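Local coordinates for protein 4-alpha-glucanotransferase (PDB 6M6T) that belongs to the amylomaltase family of TIM-barrel carbohydrate-active enzymes and binds glycan in two pockets of its single chain, at residues H383-N388 with Y437-Q442; L36-Q41 with N482-L487; M147-H152 with Q179-V184; V112-V117 with I185-V190. All blocks are in the same frame, centred on the assembly; numbering follows the deposited sequence.

Interaction 1 (H383-N388 with Y437-Q442)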
# COMPACT_ATOMS: atom_id res chain seq x y z
N HIS A 383 5.90 24.24 13.17
CA HIS A 383 6.10 25.58 12.66
C HIS A 383 7.02 25.65 11.48
O HIS A 383 7.43 26.76 11.19
CB HIS A 383 6.62 26.49 13.77
CG HIS A 383 7.94 26.07 14.34
ND1 HIS A 383 8.09 25.63 15.65
CD2 HIS A 383 9.19 26.06 13.80
CE1 HIS A 383 9.36 25.36 15.87
NE2 HIS A 383 10.05 25.61 14.77
N ASN A 384 7.38 24.55 10.81
CA ASN A 384 8.21 24.60 9.61
C ASN A 384 7.49 24.04 8.40
O ASN A 384 8.10 23.92 7.32
CB ASN A 384 9.52 23.84 9.83
CG ASN A 384 10.45 24.56 10.77
OD1 ASN A 384 11.08 23.96 11.63
ND2 ASN A 384 10.52 25.88 10.61
N TYR A 385 6.21 23.70 8.54
CA TYR A 385 5.46 23.16 7.43
C TYR A 385 5.05 24.29 6.50
O TYR A 385 4.88 25.44 6.92
CB TYR A 385 4.22 22.41 7.92
CG TYR A 385 4.51 21.27 8.87
CD1 TYR A 385 5.81 20.83 9.10
CD2 TYR A 385 3.47 20.62 9.51
CE1 TYR A 385 6.06 19.77 9.97
CE2 TYR A 385 3.70 19.56 10.38
CZ TYR A 385 5.01 19.13 10.60
OH TYR A 385 5.24 18.07 11.46
N THR A 386 4.92 23.97 5.21
CA THR A 386 4.35 24.89 4.24
C THR A 386 3.09 24.25 3.65
O THR A 386 2.73 23.12 3.97
CB THR A 386 5.37 25.25 3.16
OG1 THR A 386 5.28 24.30 2.11
CG2 THR A 386 6.77 25.23 3.75
N GLU A 387 2.40 25.01 2.80
CA GLU A 387 1.10 24.56 2.31
C GLU A 387 1.24 23.32 1.44
O GLU A 387 0.45 22.38 1.57
CB GLU A 387 0.41 25.71 1.56
CG GLU A 387 -0.78 25.31 0.68
CD GLU A 387 -0.36 24.99 -0.75
OE1 GLU A 387 -0.59 23.84 -1.20
OE2 GLU A 387 0.21 25.87 -1.42
N ASN A 388 2.24 23.29 0.56
CA ASN A 388 2.40 22.18 -0.38
C ASN A 388 3.06 20.97 0.30
O ASN A 388 4.14 20.52 -0.08
CB ASN A 388 3.20 22.64 -1.59
CG ASN A 388 3.06 21.70 -2.75
OD1 ASN A 388 2.01 21.09 -2.95
ND2 ASN A 388 4.13 21.59 -3.55
N TYR A 437 -3.99 19.33 12.82
CA TYR A 437 -4.97 19.97 11.96
C TYR A 437 -4.80 21.48 11.95
O TYR A 437 -5.26 22.14 11.01
CB TYR A 437 -6.38 19.58 12.39
CG TYR A 437 -6.83 18.30 11.75
CD1 TYR A 437 -5.96 17.23 11.64
CD2 TYR A 437 -8.10 18.17 11.23
CE1 TYR A 437 -6.35 16.05 11.06
CE2 TYR A 437 -8.51 16.98 10.63
CZ TYR A 437 -7.62 15.94 10.55
OH TYR A 437 -7.98 14.77 9.94
N ALA A 438 -4.14 22.04 12.96
CA ALA A 438 -3.88 23.47 12.96
C ALA A 438 -2.75 23.90 12.02
O ALA A 438 -2.57 25.11 11.83
CB ALA A 438 -3.57 23.95 14.37
N THR A 439 -2.00 22.96 11.44
CA THR A 439 -0.84 23.32 10.62
C THR A 439 -1.26 23.89 9.27
O THR A 439 -2.38 23.69 8.79
CB THR A 439 0.07 22.10 10.40
OG1 THR A 439 -0.43 21.30 9.33
CG2 THR A 439 0.18 21.25 11.66
N VAL A 440 -0.33 24.59 8.63
CA VAL A 440 -0.63 25.28 7.38
C VAL A 440 -0.69 24.31 6.21
O VAL A 440 -0.83 24.73 5.05
CB VAL A 440 0.41 26.38 7.10
CG1 VAL A 440 0.48 27.31 8.28
CG2 VAL A 440 1.77 25.78 6.81
N SER A 441 -0.56 23.01 6.49
CA SER A 441 -0.53 21.99 5.45
C SER A 441 -1.84 21.97 4.68
O SER A 441 -2.91 22.17 5.27
CB SER A 441 -0.26 20.60 6.05
OG SER A 441 1.13 20.32 6.21
N GLN A 442 -1.78 21.74 3.37
CA GLN A 442 -3.01 21.73 2.59
C GLN A 442 -3.89 20.55 2.96
O GLN A 442 -5.12 20.69 2.99
CB GLN A 442 -2.72 21.74 1.09
CG GLN A 442 -2.30 20.41 0.45
CD GLN A 442 -1.90 20.56 -1.02
OE1 GLN A 442 -0.88 21.18 -1.35
NE2 GLN A 442 -2.70 19.97 -1.92
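A loop-to-loop contact joins 383-388 and 437-442 just before the chain enters two adjacent, parallel strands of the TIM barrel, 389-392 and 443-447. The touching ends already run almost parallel, only 7° apart. Glu387 O accepts a hydrogen bond from Gln442 N at 2.9 Å, with the donor in the carbonyl plane on a lone pair, although the N-H...O angle of 143° leaves it somewhat bent. On the other flank, Glu387 CA approaches Val440 O at 3.4 Å in a CA-H...O contact. Glu387 thus engages the residues before and after Ser441, much as in the parallel pairing that follows. Further back, Tyr385 presents an edge: its CD2 lies 3.8 Å from Thr439 CB, near the ring plane, and Thr439 OG1 is in that plane too. With CG anti to the carbonyl carbon, the ring is carried across to Thr439, and its hydroxyl continues to a hydrogen bond with Asp380 O, a residue of the glycan pocket. Val440 lays CG2 along the backbone, 3.7 Å from Thr386 CA. A weak bond from Ser441 N to Thr439 OG1 at 3.3 Å closes an ST turn behind helix 428-438. Ser441 OG and Thr386 O both hydrogen-bond to Thr389 OG1 at the head of strand 389-392, while Thr439 packs on Thr444 of strand 443-447, so residues of 437-442 touch both adjacent strands.

Interaction 2 (L36-Q41 with N482-L487); sequences LVETDQ and NRKAFL
Packing between 36-41 and 482-487 is densest where Leu487 enters the angle formed by Thr39 and Gln41. Leu487 has CG anti to its backbone N (chi1 179°), which sends the isobutyl tip straight at the end of Gln41, and the two meet tip to tip, with Leu487 CG 3.8 Å from Gln41 NE2 and Leu487 CD2 3.9 Å from Gln41 CD. Thr39 crosses the leucine at about a right angle, OG1 lying 4.0 Å from Leu487 CD2, while its methyl CG2 turns to the helix backbone at Lys484 O. Two of the buried polar atoms have partners: Thr39 OG1 bonds back to Phe35 O, and Gln41 NE2 is gripped twice, by Thr39 O at 3.1 Å and by Thr491 OG1. Thr39 O lies in the amide plane of Gln41, with NE2 above the carbonyl plane; this should limit the amide's rotation.

This is the layer of helices around the TIM barrel, where the first, 27-38, meets the last, 481-493, outside strand 6-10. Helix 27-38 ends with Gln41 N bonded to Leu36 O at 2.9 Å across a left-handed Asp40, features of a Schellman motif.

Toward solvent the contact thins to one ionic link. Exposed Glu38 is extended beyond CG, whereas Lys484 bends at chi2, chi3 and chi4 to bring NZ above the carboxylate plane; this salt bridge, NZ to Glu38 OE2, is modelled at 2.4 Å, too short to be taken literally at this resolution. Lys484 NZ has a second acidic partner, Glu481, so its charge is probably shared between two carboxylates.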
# COMPACT_ATOMS: atom_id res chain seq x y z
N LEU A 36 -16.93 8.86 6.28
CA LEU A 36 -16.06 9.94 5.85
C LEU A 36 -16.87 11.16 5.43
O LEU A 36 -16.49 12.30 5.71
CB LEU A 36 -15.13 9.48 4.72
CG LEU A 36 -14.11 8.42 5.14
CD1 LEU A 36 -13.07 8.08 4.04
CD2 LEU A 36 -13.44 8.88 6.41
N VAL A 37 -18.01 10.93 4.77
CA VAL A 37 -18.89 12.06 4.42
C VAL A 37 -19.66 12.60 5.62
O VAL A 37 -20.10 13.76 5.58
CB VAL A 37 -19.91 11.73 3.31
CG1 VAL A 37 -19.25 10.98 2.16
CG2 VAL A 37 -21.13 10.98 3.87
N GLU A 38 -19.86 11.80 6.67
CA GLU A 38 -20.43 12.35 7.89
C GLU A 38 -19.54 13.44 8.47
O GLU A 38 -20.03 14.50 8.88
CB GLU A 38 -20.61 11.26 8.94
CG GLU A 38 -21.75 10.34 8.75
CD GLU A 38 -21.83 9.42 9.93
OE1 GLU A 38 -21.54 8.20 9.79
OE2 GLU A 38 -22.16 9.94 11.03
N THR A 39 -18.24 13.17 8.54
CA THR A 39 -17.27 14.02 9.21
C THR A 39 -16.63 15.05 8.27
O THR A 39 -15.68 15.72 8.66
CB THR A 39 -16.20 13.15 9.86
OG1 THR A 39 -15.74 12.17 8.91
CG2 THR A 39 -16.79 12.39 11.05
N ASP A 40 -17.14 15.16 7.04
CA ASP A 40 -16.70 16.14 6.05
C ASP A 40 -15.22 15.95 5.70
O ASP A 40 -14.48 16.91 5.47
CB ASP A 40 -16.99 17.55 6.52
CG ASP A 40 -18.36 17.66 7.18
OD1 ASP A 40 -19.39 17.54 6.46
OD2 ASP A 40 -18.41 17.80 8.42
N GLN A 41 -14.81 14.68 5.61
CA GLN A 41 -13.48 14.33 5.15
C GLN A 41 -13.40 14.47 3.63
O GLN A 41 -14.41 14.52 2.93
CB GLN A 41 -13.11 12.91 5.56
CG GLN A 41 -13.04 12.70 7.05
CD GLN A 41 -12.16 13.71 7.75
OE1 GLN A 41 -10.93 13.59 7.78
NE2 GLN A 41 -12.79 14.72 8.35
N ASN A 482 -18.96 9.66 19.56
CA ASN A 482 -18.05 10.63 20.17
C ASN A 482 -16.75 10.78 19.37
O ASN A 482 -16.31 11.90 19.10
CB ASN A 482 -17.79 10.21 21.63
CG ASN A 482 -16.59 10.88 22.26
OD1 ASN A 482 -15.44 10.44 22.07
ND2 ASN A 482 -16.85 11.93 23.05
N ARG A 483 -16.14 9.65 18.95
CA ARG A 483 -14.96 9.74 18.08
C ARG A 483 -15.29 10.50 16.80
O ARG A 483 -14.53 11.37 16.36
CB ARG A 483 -14.41 8.35 17.74
CG ARG A 483 -14.08 7.45 18.91
CD ARG A 483 -13.17 8.13 19.92
NE ARG A 483 -12.59 7.16 20.84
CZ ARG A 483 -12.31 7.42 22.12
NH1 ARG A 483 -12.56 8.64 22.61
NH2 ARG A 483 -11.78 6.49 22.90
N LYS A 484 -16.43 10.16 16.19
CA LYS A 484 -16.83 10.82 14.95
C LYS A 484 -17.04 12.31 15.16
O LYS A 484 -16.66 13.12 14.31
CB LYS A 484 -18.10 10.17 14.38
CG LYS A 484 -17.88 8.74 13.88
CD LYS A 484 -19.11 7.83 14.04
CE LYS A 484 -19.95 7.81 12.77
NZ LYS A 484 -20.78 9.03 12.75
N ALA A 485 -17.65 12.68 16.29
CA ALA A 485 -17.89 14.09 16.58
C ALA A 485 -16.58 14.84 16.78
O ALA A 485 -16.44 15.99 16.35
CB ALA A 485 -18.78 14.22 17.82
N PHE A 486 -15.61 14.18 17.42
CA PHE A 486 -14.28 14.76 17.58
C PHE A 486 -13.64 15.05 16.23
O PHE A 486 -13.07 16.14 16.01
CB PHE A 486 -13.39 13.83 18.39
CG PHE A 486 -11.96 14.23 18.37
CD1 PHE A 486 -11.57 15.44 18.91
CD2 PHE A 486 -11.01 13.44 17.76
CE1 PHE A 486 -10.25 15.84 18.87
CE2 PHE A 486 -9.69 13.84 17.72
CZ PHE A 486 -9.31 15.04 18.27
N LEU A 487 -13.69 14.07 15.32
CA LEU A 487 -13.08 14.29 14.01
C LEU A 487 -13.79 15.41 13.26
O LEU A 487 -13.15 16.30 12.70
CB LEU A 487 -13.06 12.99 13.19
CG LEU A 487 -12.47 13.04 11.76
CD1 LEU A 487 -11.07 13.64 11.77
CD2 LEU A 487 -12.46 11.69 11.07

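Interaction 3 (M147-H152 with Q179-V184)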
# COMPACT_ATOMS: atom_id res chain seq x y z
N MET A 147 0.93 -17.24 -11.43
CA MET A 147 0.36 -17.82 -10.22
C MET A 147 0.08 -19.31 -10.40
O MET A 147 0.23 -20.09 -9.44
CB MET A 147 -0.93 -17.09 -9.82
CG MET A 147 -0.69 -15.68 -9.33
SD MET A 147 0.42 -15.54 -7.89
CE MET A 147 -0.08 -16.96 -6.90
N ALA A 148 -0.32 -19.73 -11.59
CA ALA A 148 -0.58 -21.15 -11.81
C ALA A 148 0.72 -21.95 -11.74
O ALA A 148 0.79 -22.99 -11.06
CB ALA A 148 -1.27 -21.34 -13.16
N ILE A 149 1.74 -21.52 -12.45
CA ILE A 149 3.01 -22.23 -12.38
C ILE A 149 3.53 -22.23 -10.95
O ILE A 149 4.07 -23.23 -10.47
CB ILE A 149 4.02 -21.61 -13.37
CG1 ILE A 149 3.45 -21.62 -14.78
CG2 ILE A 149 5.32 -22.39 -13.35
CD1 ILE A 149 4.33 -20.94 -15.79
N LYS A 150 3.35 -21.12 -10.23
CA LYS A 150 3.81 -21.05 -8.85
C LYS A 150 3.12 -22.09 -7.99
O LYS A 150 3.74 -22.76 -7.16
CB LYS A 150 3.58 -19.64 -8.29
CG LYS A 150 4.01 -19.45 -6.84
CD LYS A 150 4.05 -17.98 -6.47
CE LYS A 150 4.63 -17.78 -5.08
NZ LYS A 150 6.03 -18.25 -4.96
N GLU A 151 1.81 -22.24 -8.19
CA GLU A 151 1.07 -23.20 -7.39
C GLU A 151 1.45 -24.62 -7.76
O GLU A 151 1.57 -25.47 -6.87
CB GLU A 151 -0.44 -22.95 -7.53
CG GLU A 151 -0.94 -21.86 -6.56
CD GLU A 151 -2.30 -21.23 -6.94
OE1 GLU A 151 -2.95 -21.67 -7.92
OE2 GLU A 151 -2.72 -20.27 -6.24
N HIS A 152 1.72 -24.89 -9.05
CA HIS A 152 2.12 -26.24 -9.46
C HIS A 152 3.38 -26.66 -8.73
O HIS A 152 3.45 -27.77 -8.18
CB HIS A 152 2.34 -26.33 -10.98
CG HIS A 152 2.88 -27.66 -11.43
ND1 HIS A 152 3.57 -27.82 -12.62
CD2 HIS A 152 2.85 -28.89 -10.86
CE1 HIS A 152 3.93 -29.09 -12.76
NE2 HIS A 152 3.50 -29.75 -11.70
N GLN A 179 -1.30 -25.11 -21.41
CA GLN A 179 -2.26 -26.10 -21.96
C GLN A 179 -2.54 -27.10 -20.85
O GLN A 179 -3.66 -27.55 -20.72
CB GLN A 179 -1.53 -26.85 -23.07
CG GLN A 179 -2.39 -27.36 -24.22
CD GLN A 179 -1.64 -28.39 -25.05
OE1 GLN A 179 -0.42 -28.35 -25.18
NE2 GLN A 179 -2.38 -29.34 -25.58
N LYS A 180 -1.48 -27.44 -20.14
CA LYS A 180 -1.49 -28.38 -19.02
C LYS A 180 -2.16 -27.78 -17.78
O LYS A 180 -2.64 -28.53 -16.93
CB LYS A 180 -0.03 -28.86 -18.79
CG LYS A 180 0.38 -29.29 -17.38
CD LYS A 180 1.90 -29.16 -17.18
CE LYS A 180 2.31 -29.42 -15.72
NZ LYS A 180 1.72 -30.71 -15.23
N LEU A 181 -2.26 -26.44 -17.70
CA LEU A 181 -2.79 -25.77 -16.52
C LEU A 181 -3.86 -24.74 -16.86
O LEU A 181 -4.04 -23.76 -16.12
CB LEU A 181 -1.67 -25.09 -15.73
CG LEU A 181 -0.57 -25.93 -15.08
CD1 LEU A 181 0.64 -25.04 -14.77
CD2 LEU A 181 -1.07 -26.65 -13.81
N SER A 182 -4.56 -24.91 -17.96
CA SER A 182 -5.49 -23.84 -18.39
C SER A 182 -6.65 -23.53 -17.43
O SER A 182 -7.11 -22.42 -17.48
CB SER A 182 -5.96 -24.07 -19.79
OG SER A 182 -6.80 -25.19 -19.86
N GLU A 183 -7.08 -24.45 -16.57
CA GLU A 183 -8.23 -24.18 -15.70
C GLU A 183 -7.83 -23.41 -14.44
O GLU A 183 -8.55 -22.51 -14.00
CB GLU A 183 -8.92 -25.50 -15.34
CG GLU A 183 -10.33 -25.35 -14.80
CD GLU A 183 -10.58 -26.21 -13.57
OE1 GLU A 183 -9.64 -26.92 -13.15
OE2 GLU A 183 -11.72 -26.17 -13.02
N VAL A 184 -6.67 -23.74 -13.86
CA VAL A 184 -6.20 -22.95 -12.73
C VAL A 184 -5.75 -21.57 -13.18
O VAL A 184 -5.73 -20.63 -12.37
CB VAL A 184 -5.07 -23.69 -12.00
CG1 VAL A 184 -3.91 -23.96 -12.94
CG2 VAL A 184 -4.61 -22.91 -10.77
O HOH W 1 2.95 -32.46 -12.74
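The imidazole of His152 and the carboxylate of Glu151 are the flat groups of this contact, one at each border. Lys180 crosses His152 at about a right angle and brings its CE methylene obliquely to within 3.4 Å of His152 CE1. Past that point the chain bends at chi4, leaving NZ 4.1 Å from His152 NE2. A water bridges the two, 3.0 Å from His152 NE2 and more weakly bound by Lys180 NZ; the neighbouring ammonium would probably disfavour a charged imidazole. Glu151 slides past Val184 in the opposite direction, its OE1 3.5 Å from Val184 CG2 while that same oxygen is hydrogen-bonded to His188 NE2. Between these polar borders lies an aliphatic centre. Ala148 CB meets Val184 CG1 at 3.7 Å, and Leu181 CD1 fits among Ala148, Ile149 CG1 and His152 CB, 4.4 Å from the isoleucine atom. Leu181 is the first residue beyond helix 171-180 and stands at the N-cap position of helix 182-208, so the joint itself supplies this plug. The contact packs the C-terminal end of helix 140-152 against the break between helices 171-180 and 182-208, within the helical region inserted between barrel strands 43-45 and 212-217.

Interaction 4 (V112-V117 with I185-V190)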
# COMPACT_ATOMS: atom_id res chain seq x y z
N VAL A 112 -14.09 -21.43 -1.58
CA VAL A 112 -15.15 -20.46 -1.82
C VAL A 112 -14.94 -19.71 -3.13
O VAL A 112 -15.86 -19.58 -3.97
CB VAL A 112 -15.23 -19.47 -0.64
CG1 VAL A 112 -16.42 -18.54 -0.81
CG2 VAL A 112 -15.23 -20.22 0.70
N LEU A 113 -13.73 -19.15 -3.31
CA LEU A 113 -13.42 -18.44 -4.55
C LEU A 113 -13.52 -19.38 -5.75
O LEU A 113 -14.02 -18.99 -6.82
CB LEU A 113 -12.03 -17.80 -4.46
CG LEU A 113 -11.82 -16.59 -3.52
CD1 LEU A 113 -10.36 -16.38 -3.15
CD2 LEU A 113 -12.39 -15.31 -4.12
N GLU A 114 -13.06 -20.62 -5.60
CA GLU A 114 -13.16 -21.57 -6.70
C GLU A 114 -14.61 -21.87 -7.05
O GLU A 114 -14.97 -21.95 -8.23
CB GLU A 114 -12.40 -22.85 -6.35
CG GLU A 114 -11.06 -22.99 -7.07
CD GLU A 114 -10.00 -23.69 -6.22
OE1 GLU A 114 -10.35 -24.57 -5.41
OE2 GLU A 114 -8.82 -23.32 -6.35
N LYS A 115 -15.47 -22.06 -6.03
CA LYS A 115 -16.90 -22.25 -6.29
C LYS A 115 -17.48 -21.06 -7.07
O LYS A 115 -18.20 -21.24 -8.06
CB LYS A 115 -17.63 -22.48 -4.95
CG LYS A 115 -19.12 -22.84 -5.03
CD LYS A 115 -19.42 -24.32 -5.35
CE LYS A 115 -19.30 -25.25 -4.14
NZ LYS A 115 -19.91 -24.71 -2.89
N ALA A 116 -17.11 -19.83 -6.67
CA ALA A 116 -17.62 -18.65 -7.36
C ALA A 116 -17.11 -18.54 -8.79
O ALA A 116 -17.85 -18.13 -9.69
CB ALA A 116 -17.26 -17.38 -6.57
N VAL A 117 -15.85 -18.89 -9.03
CA VAL A 117 -15.30 -18.81 -10.39
C VAL A 117 -15.92 -19.88 -11.29
O VAL A 117 -16.23 -19.62 -12.47
CB VAL A 117 -13.76 -18.90 -10.34
CG1 VAL A 117 -13.18 -19.05 -11.74
CG2 VAL A 117 -13.18 -17.67 -9.62
N ILE A 185 -5.38 -21.40 -14.44
CA ILE A 185 -5.08 -20.06 -14.95
C ILE A 185 -6.36 -19.25 -15.04
O ILE A 185 -6.45 -18.11 -14.54
CB ILE A 185 -4.37 -20.13 -16.31
CG1 ILE A 185 -2.98 -20.75 -16.19
CG2 ILE A 185 -4.24 -18.74 -16.93
CD1 ILE A 185 -2.37 -21.06 -17.55
N LYS A 186 -7.38 -19.82 -15.69
CA LYS A 186 -8.67 -19.13 -15.78
C LYS A 186 -9.19 -18.76 -14.40
O LYS A 186 -9.82 -17.71 -14.24
CB LYS A 186 -9.68 -19.99 -16.54
CG LYS A 186 -10.91 -19.24 -17.01
CD LYS A 186 -11.29 -19.60 -18.45
CE LYS A 186 -10.45 -18.87 -19.49
NZ LYS A 186 -10.42 -17.40 -19.26
N TYR A 187 -8.93 -19.59 -13.39
CA TYR A 187 -9.31 -19.22 -12.03
C TYR A 187 -8.75 -17.84 -11.66
O TYR A 187 -9.48 -16.97 -11.17
CB TYR A 187 -8.83 -20.28 -11.03
CG TYR A 187 -8.83 -19.75 -9.63
CD1 TYR A 187 -7.71 -19.10 -9.10
CD2 TYR A 187 -9.97 -19.83 -8.84
CE1 TYR A 187 -7.71 -18.56 -7.82
CE2 TYR A 187 -9.99 -19.30 -7.54
CZ TYR A 187 -8.86 -18.67 -7.04
OH TYR A 187 -8.85 -18.13 -5.77
N HIS A 188 -7.44 -17.64 -11.87
CA HIS A 188 -6.79 -16.41 -11.42
C HIS A 188 -7.19 -15.21 -12.26
O HIS A 188 -7.29 -14.09 -11.74
CB HIS A 188 -5.28 -16.56 -11.45
CG HIS A 188 -4.74 -17.44 -10.36
ND1 HIS A 188 -4.60 -17.02 -9.06
CD2 HIS A 188 -4.27 -18.71 -10.40
CE1 HIS A 188 -4.08 -17.99 -8.34
NE2 HIS A 188 -3.87 -19.03 -9.12
N GLU A 189 -7.44 -15.44 -13.55
CA GLU A 189 -8.04 -14.39 -14.38
C GLU A 189 -9.36 -13.93 -13.78
O GLU A 189 -9.62 -12.72 -13.65
CB GLU A 189 -8.27 -14.89 -15.80
CG GLU A 189 -7.22 -14.40 -16.77
CD GLU A 189 -6.91 -15.40 -17.87
OE1 GLU A 189 -7.85 -15.97 -18.49
OE2 GLU A 189 -5.70 -15.63 -18.08
N VAL A 190 -10.22 -14.88 -13.42
CA VAL A 190 -11.56 -14.54 -12.98
C VAL A 190 -11.50 -13.88 -11.61
O VAL A 190 -12.25 -12.92 -11.34
CB VAL A 190 -12.45 -15.81 -13.00
CG1 VAL A 190 -13.77 -15.57 -12.28
CG2 VAL A 190 -12.72 -16.25 -14.45
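The helical segments 112-117 and 185-190 cross at a right angle, their axes 9.9 Å apart at closest approach, and the rotamers of Tyr187, Val117 and Val190 fill the crossing. Tyr187 has CG anti to the backbone N (chi1 163°), which swings its ring off 185-190 and along 112-117. Its hydroxyl reaches Leu113, with OH 3.5 Å from Leu113 CB and equally near CD1, and the backbone carbon of Leu113 lies at the ring edge, in plane. Glu114 crosses the ring at about a right angle: its CG comes 3.8 Å from Tyr187 CD2, then a bend at chi2 sets OE2 over one face, the carboxylate tilted 68° from the ring. That acid is held by a salt bridge to Arg110, which also makes a cation-pi contact with Tyr187, so the arginine probably offsets the negative charge beside the ring. Val117 and Val190 share one conformation, CG1 anti to the backbone N and CG2 anti to the carbonyl carbon, and point tip to tip. Val190 CG1 lies 3.4 Å from Val117 CG2 and 3.6 Å from Val117 CG1, while Val117 CG2 also meets Tyr187 CD2 at 3.9 Å. Beyond the crossing, Val190 continues onto Phe120 and Leu121 of helix 105-122 and Leu130 of helix 126-134, and Ile185 and His188 turn to helix 140-152, which places helix 182-208 among three others.

Overall arrangement
Following the chain from the N terminus, interaction 2 opens first, at 36-41, and closes last, at 482-487, so its span encloses the other three and joins the first and last helices around the barrel. Interaction 4 opens at 112-117; interaction 3 then opens and closes within it, at 147-152 and 179-184, before interaction 4 closes at 185-190. Interaction 1 follows in series, uniting the approaches to two late barrel strands. None cross. Interactions 3 and 4 share helix 182-208, their centres 12 Å apart. Interactions 1 and 2 touch through Tyr437, which packs on Leu487 and Gln41; interactions 1 and 3 lie about 51 Å apart, centre to centre.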